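PDB 5DNL: imidazoleglycerol-phosphate dehydratase from Pyrococcus furiosus, which catalyses the dehydration of D-erythro-1-(imidazol-4-yl)glycerol 3-phosphate to 3-(imidazol-4-yl)-2-oxopropyl phosphate, the sixth step of histidine biosynthesis. Local coordinates for residues A[56-67]-A[121-131]; A[11-22]-A[40-48]. One frame throughout, in Å; residues are numbered along the deposited sequence.

Contact 1: residues A[56-67]-A[121-131]; sequences EDIGITLGEALR and EFVWGLARGLR. With MN (manganese (II) ion), chain D; 5DL ([(2S)-2-hydroxy-3-(1H-1,2,4-triazol-1-yl)propyl]phosphonic acid), chain F.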
loop_
_atom_site.group_PDB
_atom_site.type_symbol
_atom_site.label_atom_id
_atom_site.label_comp_id
_atom_site.label_asym_id
_atom_site.label_seq_id
_atom_site.Cartn_x
_atom_site.Cartn_y
_atom_site.Cartn_z
ATOM N N GLU A 56 -28.985 9.405 32.581
ATOM C CA GLU A 56 -28.408 10.737 32.714
ATOM C C GLU A 56 -28.917 11.400 33.994
ATOM O O GLU A 56 -28.121 11.960 34.750
ATOM C CB GLU A 56 -28.793 11.577 31.499
ATOM C CG GLU A 56 -28.404 13.033 31.624
ATOM C CD GLU A 56 -28.489 13.787 30.320
ATOM O OE1 GLU A 56 -28.908 13.195 29.297
ATOM O OE2 GLU A 56 -28.164 14.988 30.334
ATOM N N ASP A 57 -30.234 11.359 34.229
ATOM C CA ASP A 57 -30.793 12.094 35.354
ATOM C C ASP A 57 -30.459 11.455 36.710
ATOM O O ASP A 57 -30.289 12.157 37.702
ATOM C CB ASP A 57 -32.281 12.265 35.150
ATOM C CG ASP A 57 -32.612 13.144 33.937
ATOM O OD1 ASP A 57 -31.693 13.626 33.202
ATOM O OD2 ASP A 57 -33.815 13.355 33.709
ATOM N N ILE A 58 -30.311 10.135 36.721
ATOM C CA ILE A 58 -29.735 9.423 37.865
ATOM C C ILE A 58 -28.328 9.921 38.126
ATOM O O ILE A 58 -27.946 10.213 39.273
ATOM C CB ILE A 58 -29.780 7.889 37.640
ATOM C CG1 ILE A 58 -31.201 7.349 37.869
ATOM C CG2 ILE A 58 -28.745 7.145 38.484
ATOM C CD1 ILE A 58 -31.605 7.163 39.321
ATOM N N GLY A 59 -27.518 10.030 37.075
ATOM C CA GLY A 59 -26.178 10.539 37.257
ATOM C C GLY A 59 -26.183 11.942 37.852
ATOM O O GLY A 59 -25.447 12.217 38.791
ATOM N N ILE A 60 -27.010 12.824 37.293
ATOM C CA ILE A 60 -27.101 14.197 37.798
ATOM C C ILE A 60 -27.516 14.206 39.264
ATOM O O ILE A 60 -26.879 14.897 40.064
ATOM C CB ILE A 60 -28.078 15.048 36.980
ATOM C CG1 ILE A 60 -27.594 15.235 35.522
ATOM C CG2 ILE A 60 -28.293 16.404 37.644
ATOM C CD1 ILE A 60 -28.635 15.809 34.573
ATOM N N THR A 61 -28.578 13.475 39.583
ATOM C CA THR A 61 -29.153 13.537 40.935
ATOM C C THR A 61 -28.198 12.890 41.947
ATOM O O THR A 61 -27.989 13.424 43.038
ATOM C CB THR A 61 -30.539 12.875 40.973
ATOM O OG1 THR A 61 -31.354 13.403 39.934
ATOM C CG2 THR A 61 -31.241 13.137 42.325
ATOM N N LEU A 62 -27.597 11.764 41.584
ATOM C CA LEU A 62 -26.577 11.125 42.412
ATOM C C LEU A 62 -25.396 12.076 42.629
ATOM O O LEU A 62 -24.875 12.207 43.736
ATOM C CB LEU A 62 -26.108 9.812 41.783
ATOM C CG LEU A 62 -24.953 9.065 42.447
ATOM C CD1 LEU A 62 -25.272 8.689 43.887
ATOM C CD2 LEU A 62 -24.593 7.827 41.643
ATOM N N GLY A 63 -24.938 12.737 41.565
ATOM C CA GLY A 63 -23.871 13.716 41.706
ATOM C C GLY A 63 -24.205 14.848 42.663
ATOM O O GLY A 63 -23.375 15.241 43.478
ATOM N N GLU A 64 -25.399 15.389 42.514
ATOM C CA GLU A 64 -25.860 16.465 43.394
ATOM C C GLU A 64 -25.933 15.969 44.829
ATOM O O GLU A 64 -25.551 16.692 45.758
ATOM C CB GLU A 64 -27.229 16.948 42.951
ATOM C CG GLU A 64 -27.223 17.715 41.639
ATOM C CD GLU A 64 -28.630 18.110 41.198
ATOM O OE1 GLU A 64 -29.643 17.555 41.694
ATOM O OE2 GLU A 64 -28.733 18.973 40.325
ATOM N N ALA A 65 -26.375 14.731 45.009
ATOM C CA ALA A 65 -26.482 14.136 46.358
ATOM C C ALA A 65 -25.110 13.957 46.963
ATOM O O ALA A 65 -24.886 14.282 48.143
ATOM C CB ALA A 65 -27.246 12.835 46.344
ATOM N N LEU A 66 -24.150 13.478 46.173
ATOM C CA LEU A 66 -22.785 13.350 46.658
ATOM C C LEU A 66 -22.180 14.708 47.008
ATOM O O LEU A 66 -21.479 14.829 47.995
ATOM C CB LEU A 66 -21.902 12.639 45.628
ATOM C CG LEU A 66 -22.217 11.161 45.451
ATOM C CD1 LEU A 66 -21.698 10.668 44.105
ATOM C CD2 LEU A 66 -21.601 10.326 46.568
ATOM N N ARG A 67 -22.438 15.709 46.185
ATOM C CA ARG A 67 -21.937 17.049 46.423
ATOM C C ARG A 67 -22.499 17.624 47.737
ATOM O O ARG A 67 -21.735 18.146 48.547
ATOM C CB ARG A 67 -22.235 17.953 45.226
ATOM C CG ARG A 67 -21.992 19.437 45.441
ATOM C CD ARG A 67 -20.583 19.777 45.825
ATOM N NE ARG A 67 -19.657 19.594 44.707
ATOM C CZ ARG A 67 -18.419 20.071 44.663
ATOM N NH1 ARG A 67 -17.682 19.882 43.575
ATOM N NH2 ARG A 67 -17.893 20.719 45.699
ATOM N N GLU A 121 -23.757 8.740 29.318
ATOM C CA GLU A 121 -24.692 9.755 29.801
ATOM C C GLU A 121 -24.827 9.736 31.327
ATOM O O GLU A 121 -24.939 10.801 31.960
ATOM C CB GLU A 121 -26.022 9.666 29.068
ATOM C CG GLU A 121 -25.880 10.153 27.644
ATOM C CD GLU A 121 -25.460 11.600 27.595
ATOM O OE1 GLU A 121 -26.285 12.497 27.899
ATOM O OE2 GLU A 121 -24.264 11.839 27.325
ATOM N N PHE A 122 -24.765 8.560 31.932
ATOM C CA PHE A 122 -24.703 8.501 33.390
ATOM C C PHE A 122 -23.449 9.226 33.915
ATOM O O PHE A 122 -23.523 10.026 34.860
ATOM C CB PHE A 122 -24.710 7.043 33.886
ATOM C CG PHE A 122 -24.326 6.910 35.346
ATOM C CD1 PHE A 122 -25.267 7.114 36.341
ATOM C CD2 PHE A 122 -23.025 6.631 35.712
ATOM C CE1 PHE A 122 -24.910 7.040 37.686
ATOM C CE2 PHE A 122 -22.668 6.544 37.043
ATOM C CZ PHE A 122 -23.605 6.752 38.026
ATOM N N VAL A 123 -22.292 8.942 33.319
ATOM C CA VAL A 123 -21.021 9.504 33.783
ATOM C C VAL A 123 -20.981 11.015 33.584
ATOM O O VAL A 123 -20.549 11.764 34.483
ATOM C CB VAL A 123 -19.799 8.808 33.142
ATOM C CG1 VAL A 123 -18.514 9.467 33.595
ATOM C CG2 VAL A 123 -19.772 7.326 33.524
ATOM N N TRP A 124 -21.423 11.499 32.418
ATOM C CA TRP A 124 -21.538 12.934 32.217
ATOM C C TRP A 124 -22.506 13.583 33.187
ATOM O O TRP A 124 -22.241 14.682 33.678
ATOM C CB TRP A 124 -21.933 13.292 30.774
ATOM C CG TRP A 124 -20.778 13.613 29.890
ATOM C CD1 TRP A 124 -20.310 12.862 28.844
ATOM C CD2 TRP A 124 -19.953 14.769 29.963
ATOM N NE1 TRP A 124 -19.244 13.509 28.251
ATOM C CE2 TRP A 124 -19.013 14.679 28.913
ATOM C CE3 TRP A 124 -19.924 15.882 30.796
ATOM C CZ2 TRP A 124 -18.037 15.666 28.699
ATOM C CZ3 TRP A 124 -18.962 16.861 30.562
ATOM C CH2 TRP A 124 -18.047 16.742 29.526
ATOM N N GLY A 125 -23.615 12.906 33.468
ATOM C CA GLY A 125 -24.587 13.415 34.435
ATOM C C GLY A 125 -23.944 13.540 35.813
ATOM O O GLY A 125 -24.073 14.583 36.487
ATOM N N LEU A 126 -23.245 12.483 36.218
ATOM C CA LEU A 126 -22.531 12.476 37.477
ATOM C C LEU A 126 -21.464 13.571 37.547
ATOM O O LEU A 126 -21.350 14.299 38.547
ATOM C CB LEU A 126 -21.909 11.087 37.679
ATOM C CG LEU A 126 -21.095 10.823 38.934
ATOM C CD1 LEU A 126 -21.993 10.975 40.147
ATOM C CD2 LEU A 126 -20.450 9.443 38.918
ATOM N N ALA A 127 -20.696 13.732 36.474
ATOM C CA ALA A 127 -19.687 14.773 36.434
ATOM C C ALA A 127 -20.296 16.158 36.584
ATOM O O ALA A 127 -19.715 17.028 37.267
ATOM C CB ALA A 127 -18.873 14.698 35.148
ATOM N N ARG A 128 -21.424 16.384 35.916
ATOM C CA ARG A 128 -22.114 17.670 35.997
ATOM C C ARG A 128 -22.807 17.922 37.337
ATOM O O ARG A 128 -22.779 19.052 37.827
ATOM C CB ARG A 128 -23.083 17.825 34.826
ATOM C CG ARG A 128 -22.383 17.992 33.482
ATOM C CD ARG A 128 -23.355 17.900 32.343
ATOM N NE ARG A 128 -22.670 18.106 31.063
ATOM C CZ ARG A 128 -22.848 17.377 29.976
ATOM N NH1 ARG A 128 -23.755 16.404 29.927
ATOM N NH2 ARG A 128 -22.095 17.633 28.913
ATOM N N GLY A 129 -23.383 16.883 37.936
ATOM C CA GLY A 129 -24.091 17.047 39.233
ATOM C C GLY A 129 -23.146 17.204 40.398
ATOM O O GLY A 129 -23.375 18.042 41.289
ATOM N N LEU A 130 -22.083 16.409 40.406
ATOM C CA LEU A 130 -21.036 16.500 41.435
ATOM C C LEU A 130 -20.106 17.682 41.206
ATOM O O LEU A 130 -19.584 18.255 42.180
ATOM C CB LEU A 130 -20.263 15.185 41.523
ATOM C CG LEU A 130 -19.096 15.068 42.495
ATOM C CD1 LEU A 130 -19.572 15.355 43.925
ATOM C CD2 LEU A 130 -18.422 13.718 42.349
ATOM N N ARG A 131 -19.938 18.056 39.931
ATOM C CA ARG A 131 -18.988 19.076 39.443
ATOM C C ARG A 131 -17.568 18.549 39.616
ATOM O O ARG A 131 -16.813 18.949 40.516
ATOM C CB ARG A 131 -19.214 20.475 40.039
ATOM C CG ARG A 131 -20.680 20.883 39.997
ATOM C CD ARG A 131 -20.932 22.325 40.406
ATOM N NE ARG A 131 -20.305 22.716 41.663
ATOM C CZ ARG A 131 -20.847 22.664 42.879
ATOM N NH1 ARG A 131 -22.072 22.206 43.089
ATOM N NH2 ARG A 131 -20.133 23.084 43.914
HETATM MN MN MN D . -28.231 13.201 27.216
HETATM N N1 5DL F . -32.338 14.070 25.746
HETATM C C3 5DL F . -30.653 15.322 26.554
HETATM N N2 5DL F . -31.887 15.333 26.035
HETATM C C8 5DL F . -34.608 18.022 26.283
HETATM C C7 5DL F . -33.944 16.677 26.581
HETATM C C6 5DL F . -32.643 16.559 25.801
HETATM C C5 5DL F . -31.312 13.298 26.122
HETATM O O10 5DL F . -33.010 19.313 28.007
HETATM P P9 5DL F . -33.627 19.501 26.662
HETATM O O11 5DL F . -34.579 20.671 26.582
HETATM O O12 5DL F . -32.559 19.675 25.592
HETATM O O13 5DL F . -34.804 15.583 26.227
HETATM N N4 5DL F . -30.273 14.010 26.616
HETATM O O HOH W 1 -25.881 15.752 31.718
HETATM O O HOH W 2 -27.843 15.310 27.726
#

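Contact 2: residues A[11-22]-A[40-48]; sequences IVEIGKKGEIKT and KDMRITATY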
loop_
_atom_site.group_PDB
_atom_site.type_symbol
_atom_site.label_atom_id
_atom_site.label_comp_id
_atom_site.label_asym_id
_atom_site.label_seq_id
_atom_site.Cartn_x
_atom_site.Cartn_y
_atom_site.Cartn_z
ATOM N N ILE A 11 -35.304 10.269 43.219
ATOM C CA ILE A 11 -34.886 10.525 44.588
ATOM C C ILE A 11 -33.630 9.714 44.872
ATOM O O ILE A 11 -33.610 8.501 44.640
ATOM C CB ILE A 11 -35.996 10.142 45.593
ATOM C CG1 ILE A 11 -37.200 11.080 45.424
ATOM C CG2 ILE A 11 -35.461 10.196 47.024
ATOM C CD1 ILE A 11 -38.488 10.563 46.042
ATOM N N VAL A 12 -32.585 10.383 45.347
ATOM C CA VAL A 12 -31.372 9.728 45.832
ATOM C C VAL A 12 -31.100 10.210 47.248
ATOM O O VAL A 12 -30.864 11.401 47.458
ATOM C CB VAL A 12 -30.145 10.056 44.950
ATOM C CG1 VAL A 12 -28.862 9.507 45.588
ATOM C CG2 VAL A 12 -30.341 9.531 43.533
ATOM N N GLU A 13 -31.110 9.271 48.199
ATOM C CA GLU A 13 -30.855 9.571 49.624
ATOM C C GLU A 13 -29.676 8.753 50.121
ATOM O O GLU A 13 -29.793 7.549 50.299
ATOM C CB GLU A 13 -32.098 9.281 50.463
ATOM C CG GLU A 13 -33.257 10.212 50.176
ATOM C CD GLU A 13 -34.472 9.905 51.029
ATOM O OE1 GLU A 13 -35.086 8.836 50.828
ATOM O OE2 GLU A 13 -34.814 10.734 51.894
ATOM N N ILE A 14 -28.535 9.410 50.304
ATOM C CA ILE A 14 -27.319 8.742 50.750
ATOM C C ILE A 14 -27.350 8.584 52.271
ATOM O O ILE A 14 -27.751 9.495 52.991
ATOM C CB ILE A 14 -26.054 9.507 50.292
ATOM C CG1 ILE A 14 -26.031 9.574 48.757
ATOM C CG2 ILE A 14 -24.785 8.844 50.827
ATOM C CD1 ILE A 14 -24.966 10.483 48.182
ATOM N N GLY A 15 -26.911 7.421 52.738
ATOM C CA GLY A 15 -26.869 7.113 54.168
ATOM C C GLY A 15 -28.141 6.514 54.742
ATOM O O GLY A 15 -28.178 6.196 55.927
ATOM N N LYS A 16 -29.179 6.361 53.922
ATOM C CA LYS A 16 -30.424 5.730 54.335
ATOM C C LYS A 16 -30.460 4.324 53.771
ATOM O O LYS A 16 -30.212 4.101 52.584
ATOM C CB LYS A 16 -31.637 6.535 53.852
ATOM C CG LYS A 16 -31.769 7.915 54.484
ATOM C CD LYS A 16 -32.186 7.839 55.949
ATOM C CE LYS A 16 -32.229 9.212 56.602
ATOM N NZ LYS A 16 -30.876 9.806 56.794
ATOM N N LYS A 17 -30.733 3.358 54.639
ATOM C CA LYS A 17 -30.946 1.991 54.208
ATOM C C LYS A 17 -32.248 1.987 53.442
ATOM O O LYS A 17 -33.227 2.614 53.848
ATOM C CB LYS A 17 -30.987 1.027 55.399
ATOM C CG LYS A 17 -29.625 0.845 56.044
ATOM C CD LYS A 17 -29.681 0.059 57.341
ATOM C CE LYS A 17 -28.291 -0.049 57.948
ATOM N NZ LYS A 17 -28.275 -0.863 59.191
ATOM N N GLY A 18 -32.242 1.332 52.296
ATOM C CA GLY A 18 -33.401 1.352 51.435
ATOM C C GLY A 18 -33.121 0.631 50.149
ATOM O O GLY A 18 -32.039 0.078 49.954
ATOM N N GLU A 19 -34.126 0.626 49.290
ATOM C CA GLU A 19 -34.056 -0.081 48.025
ATOM C C GLU A 19 -33.429 0.814 46.950
ATOM O O GLU A 19 -33.478 2.038 47.031
ATOM C CB GLU A 19 -35.457 -0.531 47.595
ATOM C CG GLU A 19 -36.405 0.591 47.160
ATOM C CD GLU A 19 -37.840 0.133 46.951
ATOM O OE1 GLU A 19 -38.139 -1.078 47.081
ATOM O OE2 GLU A 19 -38.675 1.002 46.628
ATOM N N ILE A 20 -32.843 0.162 45.956
ATOM C CA ILE A 20 -32.482 0.806 44.693
ATOM C C ILE A 20 -33.421 0.226 43.649
ATOM O O ILE A 20 -33.261 -0.919 43.231
ATOM C CB ILE A 20 -31.012 0.556 44.328
ATOM C CG1 ILE A 20 -30.116 1.189 45.399
ATOM C CG2 ILE A 20 -30.717 1.098 42.926
ATOM C CD1 ILE A 20 -28.635 0.946 45.199
ATOM N N LYS A 21 -34.397 1.034 43.232
ATOM C CA LYS A 21 -35.447 0.612 42.323
ATOM C C LYS A 21 -35.735 1.704 41.327
ATOM O O LYS A 21 -36.481 2.636 41.597
ATOM C CB LYS A 21 -36.724 0.266 43.103
ATOM C CG LYS A 21 -36.595 -0.955 43.985
ATOM C CD LYS A 21 -36.499 -2.244 43.191
ATOM C CE LYS A 21 -36.207 -3.422 44.103
ATOM N NZ LYS A 21 -36.128 -4.683 43.317
ATOM N N THR A 22 -35.120 1.594 40.155
ATOM C CA THR A 22 -35.278 2.586 39.099
ATOM C C THR A 22 -36.216 2.169 37.989
ATOM O O THR A 22 -36.438 2.949 37.058
ATOM C CB THR A 22 -33.918 2.865 38.442
ATOM O OG1 THR A 22 -33.455 1.683 37.772
ATOM C CG2 THR A 22 -32.899 3.308 39.463
ATOM N N LYS A 40 -21.484 3.039 51.189
ATOM C CA LYS A 40 -22.598 3.772 51.775
ATOM C C LYS A 40 -23.913 3.138 51.382
ATOM O O LYS A 40 -24.079 2.668 50.259
ATOM C CB LYS A 40 -22.540 5.247 51.362
ATOM C CG LYS A 40 -21.417 5.976 52.067
ATOM C CD LYS A 40 -21.380 7.466 51.796
ATOM C CE LYS A 40 -20.380 8.142 52.728
ATOM N NZ LYS A 40 -19.858 9.431 52.189
ATOM N N ASP A 41 -24.841 3.093 52.339
ATOM C CA ASP A 41 -26.223 2.762 52.067
ATOM C C ASP A 41 -26.833 3.916 51.290
ATOM O O ASP A 41 -26.502 5.086 51.530
ATOM C CB ASP A 41 -27.022 2.589 53.375
ATOM C CG ASP A 41 -26.634 1.340 54.149
ATOM O OD1 ASP A 41 -26.623 0.240 53.558
ATOM O OD2 ASP A 41 -26.364 1.462 55.362
ATOM N N MET A 42 -27.711 3.595 50.351
ATOM C CA MET A 42 -28.540 4.627 49.753
ATOM C C MET A 42 -29.882 4.095 49.280
ATOM O O MET A 42 -30.043 2.913 48.976
ATOM C CB MET A 42 -27.795 5.373 48.630
ATOM C CG MET A 42 -27.229 4.507 47.530
ATOM S SD MET A 42 -26.239 5.483 46.346
ATOM C CE MET A 42 -24.698 5.755 47.200
ATOM N N ARG A 43 -30.848 5.006 49.250
ATOM C CA ARG A 43 -32.168 4.727 48.751
ATOM C C ARG A 43 -32.296 5.485 47.450
ATOM O O ARG A 43 -32.036 6.665 47.415
ATOM C CB ARG A 43 -33.221 5.224 49.741
ATOM C CG ARG A 43 -34.657 5.036 49.263
ATOM C CD ARG A 43 -35.648 5.290 50.389
ATOM N NE ARG A 43 -37.033 5.186 49.927
ATOM C CZ ARG A 43 -37.723 6.145 49.301
ATOM N NH1 ARG A 43 -37.187 7.338 49.030
ATOM N NH2 ARG A 43 -38.981 5.906 48.938
ATOM N N ILE A 44 -32.663 4.783 46.383
ATOM C CA ILE A 44 -32.837 5.405 45.077
ATOM C C ILE A 44 -34.144 4.907 44.494
ATOM O O ILE A 44 -34.372 3.705 44.405
ATOM C CB ILE A 44 -31.656 5.083 44.120
ATOM C CG1 ILE A 44 -30.331 5.581 44.700
ATOM C CG2 ILE A 44 -31.914 5.711 42.747
ATOM C CD1 ILE A 44 -29.109 5.245 43.865
ATOM N N THR A 45 -35.005 5.839 44.098
ATOM C CA THR A 45 -36.247 5.513 43.416
ATOM C C THR A 45 -36.367 6.419 42.197
ATOM O O THR A 45 -35.947 7.569 42.246
ATOM C CB THR A 45 -37.483 5.675 44.332
ATOM O OG1 THR A 45 -37.621 7.037 44.731
ATOM C CG2 THR A 45 -37.338 4.812 45.560
ATOM N N ALA A 46 -36.914 5.894 41.113
ATOM C CA ALA A 46 -37.116 6.684 39.909
ATOM C C ALA A 46 -38.336 6.262 39.117
ATOM O O ALA A 46 -38.703 5.084 39.090
ATOM C CB ALA A 46 -35.891 6.569 39.010
ATOM N N THR A 47 -38.923 7.238 38.434
ATOM C CA THR A 47 -39.794 6.992 37.310
ATOM C C THR A 47 -39.195 7.728 36.114
ATOM O O THR A 47 -38.514 8.742 36.275
ATOM C CB THR A 47 -41.245 7.438 37.576
ATOM O OG1 THR A 47 -41.285 8.822 37.899
ATOM C CG2 THR A 47 -41.840 6.636 38.739
ATOM N N TYR A 48 -39.451 7.205 34.924
ATOM C CA TYR A 48 -38.860 7.755 33.720
ATOM C C TYR A 48 -39.674 7.398 32.489
ATOM O O TYR A 48 -40.440 6.431 32.492
ATOM C CB TYR A 48 -37.429 7.205 33.552
ATOM C CG TYR A 48 -37.358 5.732 33.220
ATOM C CD1 TYR A 48 -37.360 4.763 34.220
ATOM C CD2 TYR A 48 -37.225 5.303 31.904
ATOM C CE1 TYR A 48 -37.279 3.410 33.905
ATOM C CE2 TYR A 48 -37.170 3.960 31.579
ATOM C CZ TYR A 48 -37.181 3.020 32.597
ATOM O OH TYR A 48 -37.083 1.684 32.291
#

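Contact 1: residues A[56-67]-A[121-131]
Gly59 and Gly63 of helix 56-67 lie directly against Gly125 and Gly129 of helix 121-130, and with no side chains between them the axes close to 6.5 Å, crossing at -29°. A CB on any of the four would run into the backbone opposite. At this range CA-H groups meet carbonyls: Leu126 CA stands 3.2 Å from Gly59 O, and Ile60 CA is similarly placed against Gly125 O. Leu126, its CG anti to the backbone N (chi1 180°), fits as a knob among Gly59, Leu62, Gly63 and Leu66, while the Phe122 ring takes Ile58 CG2 and Leu62 CD2 at its edge. Such a near-parallel, glycine-lined helix pair joins the two similar halves of the dehydratase fold, each a four-stranded mixed sheet with its helices. At the N-terminal end of the segments the pair opens onto the metal: Glu56 OE1 and Glu121 OE1, 3.1 Å apart with carboxylate planes nearly perpendicular, both bind manganese, as do His52 of the same chain and His146 of a neighbouring subunit. Water links Glu56 OE2 to Arg128 NH1. The C-terminal end and the flank of Ile60, Glu64 and Arg128 are partly open to solvent. At that end Arg67, bent at chi2 and chi3, grips Leu130 O side-on with NE and NH1, each at 2.9 Å, and its guanidinium lies flat on that of Arg131, centres 4.0 Å apart; Arg131 NE is held by Asn97.

Contact 2: residues A[11-22]-A[40-48]
Ile11 and Thr45 face each other as a hydrogen-bonded pair, Ile11 N reaching Thr45 O at 2.9 Å in an almost straight bond. They belong to a mixed sheet in which strand 42-48 has strand 11-14 antiparallel along one edge and strand 20-21 parallel along the other, the latter joined to it through helix 25-38 in a beta-alpha-beta unit. Bonds between Glu13 and Arg43 continue the antiparallel pairing, and Gly15 N closes it on Asp41 O at 2.7 Å. On the parallel edge Ile44 is bonded through both its backbone polar atoms: its N donates to Glu19 O, and its O accepts from Lys21 N at 2.9 Å.

On the face bearing Ile11, Glu13 and Thr45, the extended Arg43 chain (CG anti to the backbone N, chi1 177°) runs beside Glu13. Its NH1 meets Glu13 OE1 at 3.1 Å on the anti side, out of the carboxylate plane, in a bent salt bridge, although the arginine is poorly ordered. An alanine in place of Glu13 would remove the carboxylate, and would probably leave Arg43 NH1 without its charged partner and the guanidinium freer to swing.

The other face is apolar: Val12 CG2 lies 4.1 Å from Ile44 CG1, and Ile14 and Ile20 approach Met42. Helix 51-69 covers Ile14 and Ile44, whereas helix 25-38 packs on Ile20 and Met42. Between strands 11-14 and 20-21, which flank strand 42-48, a type II turn from Glu13 to Lys16 begins the reversal, with Gly15 at positive phi (88°). Near the far end, Thr22 OG1 is held by Asp28 and Asp24 N, and Tyr48 OH bonds to Asn23 O; the Tyr48 ring brings CE1, at its edge, to 3.3 Å from Thr22 O.

Overall arrangement
Contacts 1 and 2, with centres 14 Å apart, meet on helix 51-69: contact 2 builds the sheet of the first half, and contact 1 joins that half to the second. This helix follows strand 42-48 and packs between the sheet and helix 116-130. The contacts touch where Ile58 CD1 lies 3.7 Å from Ile44 CG2, and where Ile14 CD1 comes as near to Leu66 N. Contact 1 reaches the active site directly: manganese bound by Glu56 and Glu121 also takes N4 of the triazole inhibitor, at 2.3 Å, and Arg76, Arg98, Ser171 and Lys173 of a neighbouring subunit other than the one supplying His146 also hold it. Contact 2 stands farther back, the Tyr48 side chain about 11 Å from the inhibitor (nearest atoms).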